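Local coordinates for protein LysR family transcriptional regulator (Vibrio vulnificus, PDB 5B7H) that probably acts as a DNA-binding transcription regulator of the LysR family (OxyR2), linked to hydrogen peroxide, of which this chain is the C-terminal regulatory domain, at residues A[51-54]-A[55-58]; A[122-125]-A[126-130]; A[146-149]-A[150-153]; A[165-168]-A[169-173]. The protein carries 1 engineered substitution. All coordinates share one frame; numbering follows the deposited sequence.

Contact 1: residues A[51-54]-A[55-58]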
# COMPACT_ATOMS: atom_id res chain seq x y z
N GLU A 51 5.01 -9.12 -0.45
CA GLU A 51 3.98 -8.58 0.42
C GLU A 51 2.72 -9.41 0.21
O GLU A 51 2.26 -9.60 -0.93
CB GLU A 51 3.74 -7.10 0.10
CG GLU A 51 2.66 -6.51 0.98
CD GLU A 51 2.45 -5.00 0.76
OE1 GLU A 51 1.26 -4.60 0.74
OE2 GLU A 51 3.43 -4.26 0.59
N ASP A 52 2.14 -9.89 1.32
CA ASP A 52 0.95 -10.75 1.18
C ASP A 52 0.32 -10.83 2.57
O ASP A 52 0.91 -10.39 3.56
CB ASP A 52 1.27 -12.15 0.61
CG ASP A 52 0.11 -12.77 -0.22
OD1 ASP A 52 0.43 -13.67 -1.06
OD2 ASP A 52 -1.10 -12.39 -0.04
N THR A 53 -0.90 -11.42 2.59
CA THR A 53 -1.67 -11.67 3.82
C THR A 53 -0.92 -12.68 4.69
O THR A 53 -0.20 -13.52 4.18
CB THR A 53 -3.04 -12.35 3.45
OG1 THR A 53 -2.91 -13.77 3.06
CG2 THR A 53 -3.67 -11.72 2.44
N THR A 54 -1.21 -12.65 6.01
CA THR A 54 -0.56 -13.59 6.94
C THR A 54 -0.71 -15.05 6.50
O THR A 54 0.28 -15.79 6.43
CB THR A 54 -1.12 -13.40 8.36
OG1 THR A 54 -0.79 -12.11 8.83
CG2 THR A 54 -0.53 -14.43 9.34
N THR A 55 -1.93 -15.48 6.18
CA THR A 55 -2.10 -16.88 5.83
C THR A 55 -1.33 -17.23 4.57
O THR A 55 -0.74 -18.32 4.49
CB THR A 55 -3.60 -17.19 5.70
OG1 THR A 55 -4.25 -16.89 6.95
CG2 THR A 55 -3.83 -18.66 5.32
N ASN A 56 -1.35 -16.36 3.56
CA ASN A 56 -0.63 -16.64 2.32
C ASN A 56 0.88 -16.68 2.56
O ASN A 56 1.61 -17.49 1.96
CB ASN A 56 -0.99 -15.60 1.25
CG ASN A 56 -2.40 -15.82 0.69
OD1 ASN A 56 -2.96 -16.91 0.81
ND2 ASN A 56 -2.99 -14.77 0.09
N LEU A 57 1.37 -15.78 3.43
CA LEU A 57 2.81 -15.79 3.70
C LEU A 57 3.21 -17.07 4.42
O LEU A 57 4.29 -17.62 4.14
CB LEU A 57 3.20 -14.59 4.57
CG LEU A 57 3.11 -13.21 3.90
CD1 LEU A 57 3.41 -12.11 4.94
CD2 LEU A 57 4.08 -13.16 2.72
N LEU A 58 2.39 -17.52 5.36
CA LEU A 58 2.73 -18.76 6.08
C LEU A 58 2.76 -19.96 5.12
O LEU A 58 3.64 -20.84 5.23
CB LEU A 58 1.74 -18.97 7.25
CG LEU A 58 2.09 -18.06 8.46
CD1 LEU A 58 0.86 -18.04 9.40
CD2 LEU A 58 3.36 -18.54 9.19
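Asn56 reaches back from the first turn of helix 54-62 to Asp52, its ND2 donating to Asp52 OD2 at 3.0 Å with a nearly straight N-H...O angle of 166°. The oxygen lies in the amide plane of Asn56, whereas the amide nitrogen comes from above the carboxylate plane, which is turned 63° from the amide. The same OD2 also accepts from Thr53 N at 2.8 Å, on the same face of the carboxylate, and the two donors together fix the rotation of that group. Thr53 precedes the helix, and its OG1 takes the bond from Asn56 N at 3.1 Å. That hydroxyl sits between the backbone N and the carbonyl carbon (chi1 74°), which turns it toward Asn56 N in the first helical turn, while the methyl CG2 lies beside the backbone N. Beyond the cap, Leu57 lays its CD1 against Asp52 O and its CD2 3.7 Å from Asp52 CB, and carries on to Leu69 and Leu71 of strand 68-73. Thr54 and Leu58 run alongside each other in the same direction, with Thr54 CG2 3.9 Å from Leu58 CD1. Main-chain bonds from Leu57 N to Thr53 O and from Leu58 N to Thr54 O start the helical pattern. This is a threonine N-cap at a strand-to-helix junction in the periplasmic-binding-protein-like fold of LysR regulatory domains.

Contact 2: residues A[122-125]-A[126-130]. Engineered in segment 122-125: Ser124 (natural residue Cys). With SO4 (sulfate ion), chain C.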
# COMPACT_ATOMS: atom_id res chain seq x y z
N GLU A 122 -8.97 -10.91 6.67
CA GLU A 122 -7.66 -11.38 6.19
C GLU A 122 -6.51 -10.54 6.76
O GLU A 122 -5.36 -11.01 6.77
CB GLU A 122 -7.59 -11.43 4.66
CG GLU A 122 -8.30 -12.67 4.07
CD GLU A 122 -7.59 -13.97 4.43
OE1 GLU A 122 -6.34 -14.01 4.31
OE2 GLU A 122 -8.26 -14.95 4.84
N HIS A 123 -6.83 -9.35 7.30
CA HIS A 123 -5.87 -8.41 7.86
C HIS A 123 -5.72 -8.61 9.37
O HIS A 123 -6.68 -8.51 10.18
CB HIS A 123 -6.28 -6.99 7.53
CG HIS A 123 -6.43 -6.76 6.05
ND1 HIS A 123 -5.38 -6.44 5.23
CD2 HIS A 123 -7.52 -6.89 5.25
CE1 HIS A 123 -5.81 -6.36 3.98
NE2 HIS A 123 -7.11 -6.62 3.98
N SER A 124 -4.50 -8.89 9.77
CA SER A 124 -4.22 -9.04 11.19
C SER A 124 -4.41 -7.74 11.98
O SER A 124 -4.64 -7.82 13.21
CB SER A 124 -2.79 -9.60 11.39
OG SER A 124 -1.86 -8.63 10.94
N LEU A 125 -4.33 -6.57 11.33
CA LEU A 125 -4.49 -5.31 12.04
C LEU A 125 -5.80 -5.26 12.81
O LEU A 125 -5.84 -4.80 13.97
CB LEU A 125 -4.37 -4.12 11.08
CG LEU A 125 -4.36 -2.76 11.81
CD1 LEU A 125 -2.98 -2.60 12.50
CD2 LEU A 125 -4.55 -1.65 10.81
N THR A 126 -6.87 -5.79 12.20
CA THR A 126 -8.18 -5.74 12.87
C THR A 126 -8.23 -6.59 14.14
O THR A 126 -8.63 -6.09 15.19
CB THR A 126 -9.23 -6.13 11.86
OG1 THR A 126 -9.31 -5.09 10.88
CG2 THR A 126 -10.61 -6.24 12.53
N GLU A 127 -7.77 -7.85 14.08
CA GLU A 127 -7.86 -8.66 15.30
C GLU A 127 -6.95 -8.12 16.37
O GLU A 127 -7.31 -8.10 17.55
CB GLU A 127 -7.52 -10.13 15.04
CG GLU A 127 -6.37 -10.34 14.10
CD GLU A 127 -6.17 -11.79 13.68
OE1 GLU A 127 -6.28 -12.68 14.55
OE2 GLU A 127 -5.94 -12.04 12.47
N HIS A 128 -5.80 -7.57 15.98
CA HIS A 128 -4.89 -7.07 16.99
C HIS A 128 -5.38 -5.77 17.60
O HIS A 128 -5.30 -5.58 18.82
CB HIS A 128 -3.50 -6.85 16.38
CG HIS A 128 -2.81 -8.13 16.07
ND1 HIS A 128 -1.86 -8.24 15.09
CD2 HIS A 128 -2.93 -9.36 16.63
CE1 HIS A 128 -1.45 -9.50 15.01
NE2 HIS A 128 -2.06 -10.19 15.96
N ALA A 129 -5.90 -4.86 16.78
CA ALA A 129 -6.31 -3.58 17.35
C ALA A 129 -7.55 -3.74 18.21
O ALA A 129 -7.65 -3.16 19.29
CB ALA A 129 -6.61 -2.59 16.21
N VAL A 130 -8.51 -4.52 17.74
CA VAL A 130 -9.76 -4.70 18.50
C VAL A 130 -9.46 -5.33 19.86
O VAL A 130 -10.04 -4.94 20.89
CB VAL A 130 -10.76 -5.51 17.66
CG1 VAL A 130 -11.92 -6.01 18.45
CG2 VAL A 130 -11.26 -4.63 16.50
S SO4 C . -2.55 -6.81 7.60
O1 SO4 C . -2.43 -8.26 8.07
O2 SO4 C . -3.48 -6.15 8.55
O3 SO4 C . -1.21 -6.25 7.58
O4 SO4 C . -3.10 -6.81 6.26
O HOH W 1 -1.43 -6.35 12.94
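Ser124 and His128 are joined twice across the N-terminal turn of helix 124-132, by the bond from His128 N to Ser124 O and by a water between their side chains. The first backbone amides of this turn form an anion site at the helix N-terminus, occupied here by a sulfate probably from the crystallisation liquor. Ser124 N donates to sulfate O1 at 2.8 Å, and Ser124 OG bonds to the same oxygen. Leu125 N meets sulfate O2 at 2.9 Å in a fairly straight bond (164°). From the loop side His123 ND1 donates to O4, which lies at the edge of the imidazole near its plane, and Thr25 OG1 also bonds the ion. Ser124 is an engineered substitution of the natural cysteine. A chi1 of 66° directs its OG to the ion, and the bridging water donates to it at 3.1 Å. This water also bonds His128 ND1 at 2.9 Å, in the plane of the ring; His128 NE2 is held by Pro74 O. Farther along, Ala129 N bonds to Leu125 O, continuing the helix. Leu125, His128 and Ala129 pack on Phe90 of strand 81-95, while Thr126 OG1 is bound to Leu119 O. With chi1 near 40°, Glu127 runs extended past Ser124, its CG 3.2 Å from Ser124 O and its OE2 3.7 Å from Ser124 CA.

Contact 3: residues A[146-149]-A[150-153]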
# COMPACT_ATOMS: atom_id res chain seq x y z
N ALA A 146 -12.98 -2.01 5.21
CA ALA A 146 -11.92 -1.49 4.37
C ALA A 146 -11.03 -2.61 3.87
O ALA A 146 -10.96 -3.70 4.44
CB ALA A 146 -11.04 -0.47 5.14
N THR A 147 -10.37 -2.35 2.75
CA THR A 147 -9.51 -3.35 2.12
C THR A 147 -8.05 -2.93 2.02
O THR A 147 -7.23 -3.72 1.55
CB THR A 147 -10.11 -3.71 0.76
OG1 THR A 147 -10.55 -2.48 0.16
CG2 THR A 147 -11.35 -4.54 0.99
N SER A 148 -7.68 -1.74 2.48
CA SER A 148 -6.26 -1.38 2.59
C SER A 148 -6.14 -0.30 3.67
O SER A 148 -7.09 0.46 3.93
CB SER A 148 -5.69 -0.86 1.25
OG SER A 148 -6.17 0.44 0.95
N LEU A 149 -4.96 -0.23 4.30
CA LEU A 149 -4.80 0.78 5.32
C LEU A 149 -4.89 2.19 4.72
O LEU A 149 -5.43 3.09 5.38
CB LEU A 149 -3.44 0.55 5.99
CG LEU A 149 -3.11 1.45 7.21
CD1 LEU A 149 -4.14 1.34 8.29
CD2 LEU A 149 -1.71 1.13 7.79
N HIS A 150 -4.37 2.42 3.49
CA HIS A 150 -4.46 3.77 2.92
C HIS A 150 -5.90 4.18 2.71
O HIS A 150 -6.27 5.34 2.98
CB HIS A 150 -3.76 3.80 1.58
CG HIS A 150 -2.35 3.36 1.67
ND1 HIS A 150 -1.98 2.03 1.58
CD2 HIS A 150 -1.21 4.06 1.91
CE1 HIS A 150 -0.67 1.94 1.74
NE2 HIS A 150 -0.18 3.15 1.95
N THR A 151 -6.72 3.27 2.20
CA THR A 151 -8.11 3.67 1.91
C THR A 151 -8.93 3.77 3.20
O THR A 151 -9.85 4.60 3.29
CB THR A 151 -8.77 2.77 0.86
OG1 THR A 151 -8.73 1.40 1.30
CG2 THR A 151 -8.12 2.93 -0.51
N LEU A 152 -8.57 2.98 4.21
CA LEU A 152 -9.18 3.16 5.52
C LEU A 152 -8.93 4.56 6.06
O LEU A 152 -9.86 5.26 6.52
CB LEU A 152 -8.59 2.11 6.46
CG LEU A 152 -8.99 2.14 7.94
CD1 LEU A 152 -10.49 2.03 8.08
CD2 LEU A 152 -8.25 0.97 8.64
N VAL A 153 -7.67 5.00 6.02
CA VAL A 153 -7.34 6.32 6.54
C VAL A 153 -8.01 7.41 5.70
O VAL A 153 -8.46 8.44 6.24
CB VAL A 153 -5.81 6.46 6.54
CG1 VAL A 153 -5.43 7.96 6.71
CG2 VAL A 153 -5.24 5.56 7.67
O HOH W 2 -11.02 0.22 1.92
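Leu149, Leu152 and Ser148 carry the first turn of helix 149-157, where Ser148 is the N-cap residue. A chi1 of 73° turns Ser148 OG to the amide of Thr151, and it accepts from Thr151 N at 3.1 Å. Thr151 OG1 lies 2.8 Å from Ser148 OG. Ser148 OG is further bonded to Glu51 OE2 of the second subunit, which ties the cap to the dimer interface; there Thr147 OG1 bonds Glu51 N of that subunit, and the His150 rings of the two subunits meet with planes about 10° apart. The CB of Leu149 heads away from the rest of the turn, but its CD1 comes 4.1 Å from Leu152 CD2, the two side chains meeting at an angle, and Leu149 also packs on Ile165. Leu152 rests its CB and CD1 on Ala146 CB, with 3.8 Å between Leu152 CB and Ala146 CB. Leu152 N closes the turn onto Ser148 O at 2.9 Å. A water accepts from Thr147 N at 2.8 Å and bonds Thr151 OG1 at 2.6 Å.

Contact 4: residues A[165-168]-A[169-173]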
# COMPACT_ATOMS: atom_id res chain seq x y z
N ILE A 165 -4.68 2.87 14.00
CA ILE A 165 -3.52 2.96 13.10
C ILE A 165 -2.24 2.59 13.85
O ILE A 165 -2.03 3.06 14.97
CB ILE A 165 -3.35 4.40 12.56
CG1 ILE A 165 -4.59 4.80 11.76
CG2 ILE A 165 -2.16 4.47 11.61
CD1 ILE A 165 -4.88 3.81 10.62
N PRO A 166 -1.35 1.80 13.27
CA PRO A 166 -0.08 1.52 13.95
C PRO A 166 0.87 2.71 13.87
O PRO A 166 0.92 3.46 12.88
CB PRO A 166 0.47 0.32 13.15
CG PRO A 166 -0.08 0.47 11.78
CD PRO A 166 -1.46 1.15 11.95
N GLN A 167 1.65 2.84 14.95
CA GLN A 167 2.60 3.92 15.08
C GLN A 167 3.57 3.96 13.93
O GLN A 167 3.90 5.05 13.45
CB GLN A 167 3.35 3.83 16.40
CG GLN A 167 4.17 5.11 16.67
CD GLN A 167 3.30 6.35 16.84
OE1 GLN A 167 2.29 6.29 17.55
NE2 GLN A 167 3.69 7.45 16.22
N MET A 168 4.00 2.78 13.43
CA MET A 168 4.98 2.87 12.35
C MET A 168 4.42 3.55 11.10
O MET A 168 5.18 4.15 10.33
CB MET A 168 5.59 1.50 12.02
CG MET A 168 4.55 0.49 11.54
SD MET A 168 5.32 -1.06 10.91
CE MET A 168 6.05 -1.70 12.43
N ALA A 169 3.11 3.45 10.88
CA ALA A 169 2.53 4.16 9.74
C ALA A 169 2.57 5.67 9.95
O ALA A 169 2.88 6.43 9.00
CB ALA A 169 1.10 3.67 9.49
N ILE A 170 2.24 6.12 11.16
CA ILE A 170 2.31 7.54 11.48
C ILE A 170 3.73 8.04 11.30
O ILE A 170 3.96 9.12 10.71
CB ILE A 170 1.82 7.78 12.91
CG1 ILE A 170 0.37 7.33 13.03
CG2 ILE A 170 1.93 9.25 13.22
CD1 ILE A 170 -0.14 7.40 14.47
N ASP A 171 4.70 7.27 11.81
CA ASP A 171 6.10 7.71 11.75
C ASP A 171 6.64 7.79 10.32
O ASP A 171 7.62 8.50 10.08
CB ASP A 171 6.95 6.73 12.54
CG ASP A 171 6.69 6.82 14.05
OD1 ASP A 171 7.16 5.92 14.80
OD2 ASP A 171 6.02 7.77 14.52
N HIS A 172 5.97 7.14 9.37
CA HIS A 172 6.31 7.10 7.96
C HIS A 172 5.43 7.98 7.10
O HIS A 172 5.43 7.86 5.86
CB HIS A 172 6.35 5.64 7.48
CG HIS A 172 7.66 4.99 7.77
ND1 HIS A 172 8.74 5.09 6.91
CD2 HIS A 172 8.09 4.29 8.84
CE1 HIS A 172 9.78 4.48 7.45
NE2 HIS A 172 9.42 3.97 8.61
N GLY A 173 4.69 8.88 7.72
CA GLY A 173 3.99 9.93 7.00
C GLY A 173 2.63 9.58 6.44
O GLY A 173 2.14 10.32 5.57
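Gln167 and Asp171, one turn apart on helix 167-171, meet through a bond from Gln167 NE2 to Asp171 OD2 of 2.9 Å that is almost straight (169°). The carboxylate oxygen lies in the plane of the amide, but the nitrogen comes to it from above the carboxylate plane, the two flat groups being turned 47° apart. Gln167 starts with CG anti to the backbone N and then bends at chi2 (64°), which brings its NE2 back over the helix to Asp171 while its OE1 bonds Lys91 NZ. The same bend places NE2 3.8 Å from Ile170 CB, the amide crossing that side chain at an angle. In the conformer given, Ile165 CG2 lies 4.0 Å from Ala169 CB and 4.1 Å from Ile170 CG1, although a second conformer of Ile165 exists; Pro166 CG touches Ala169 CB. Pro166 is the residue just before the helix, and its carbonyl oxygen accepts from Ala169 N at 3.0 Å, with the donor above the carbonyl plane, and weakly from Ile170 N. Asp171 N bonds Gln167 O. At the far end the His172 ring turns its edge to Met168 O, with CD2 3.3 Å from that oxygen near the ring plane; its NE2 is bonded to Asp33 of helix 27-41. Met168 and Ala169 lean on Phe29 of that helix. Gly173, with positive phi, is the C-prime residue of a Schellman motif (Leu174 N to Ala169 O, Gly173 N to Ile170 O) that ends the short helix 167-171, which follows strand 163-166 without a break.

Overall arrangement
The four contacts follow one another along the regulatory domain, each at a helix start or on a short helix. Contacts 1 and 2 have centres 14 Å apart and touch where Thr53 packs near Glu122 and Thr54 near Ser124, close to the sulfate. Contacts 2, 3 and 4 form a triangle, contact 3 being 13 Å from each of the others and contacts 2 and 4 16 Å apart; Leu149 CD1 lies 3.9 Å from Leu125 CD2, and Leu149 CD2 4.2 Å from Ala169 CB. Strands 45-51 and 163-166 are the outermost of the mixed sheet within this chain. Contacts 1 and 3 link the dimer, since Glu51 of one subunit bonds the cap of helix 149-157 in the other.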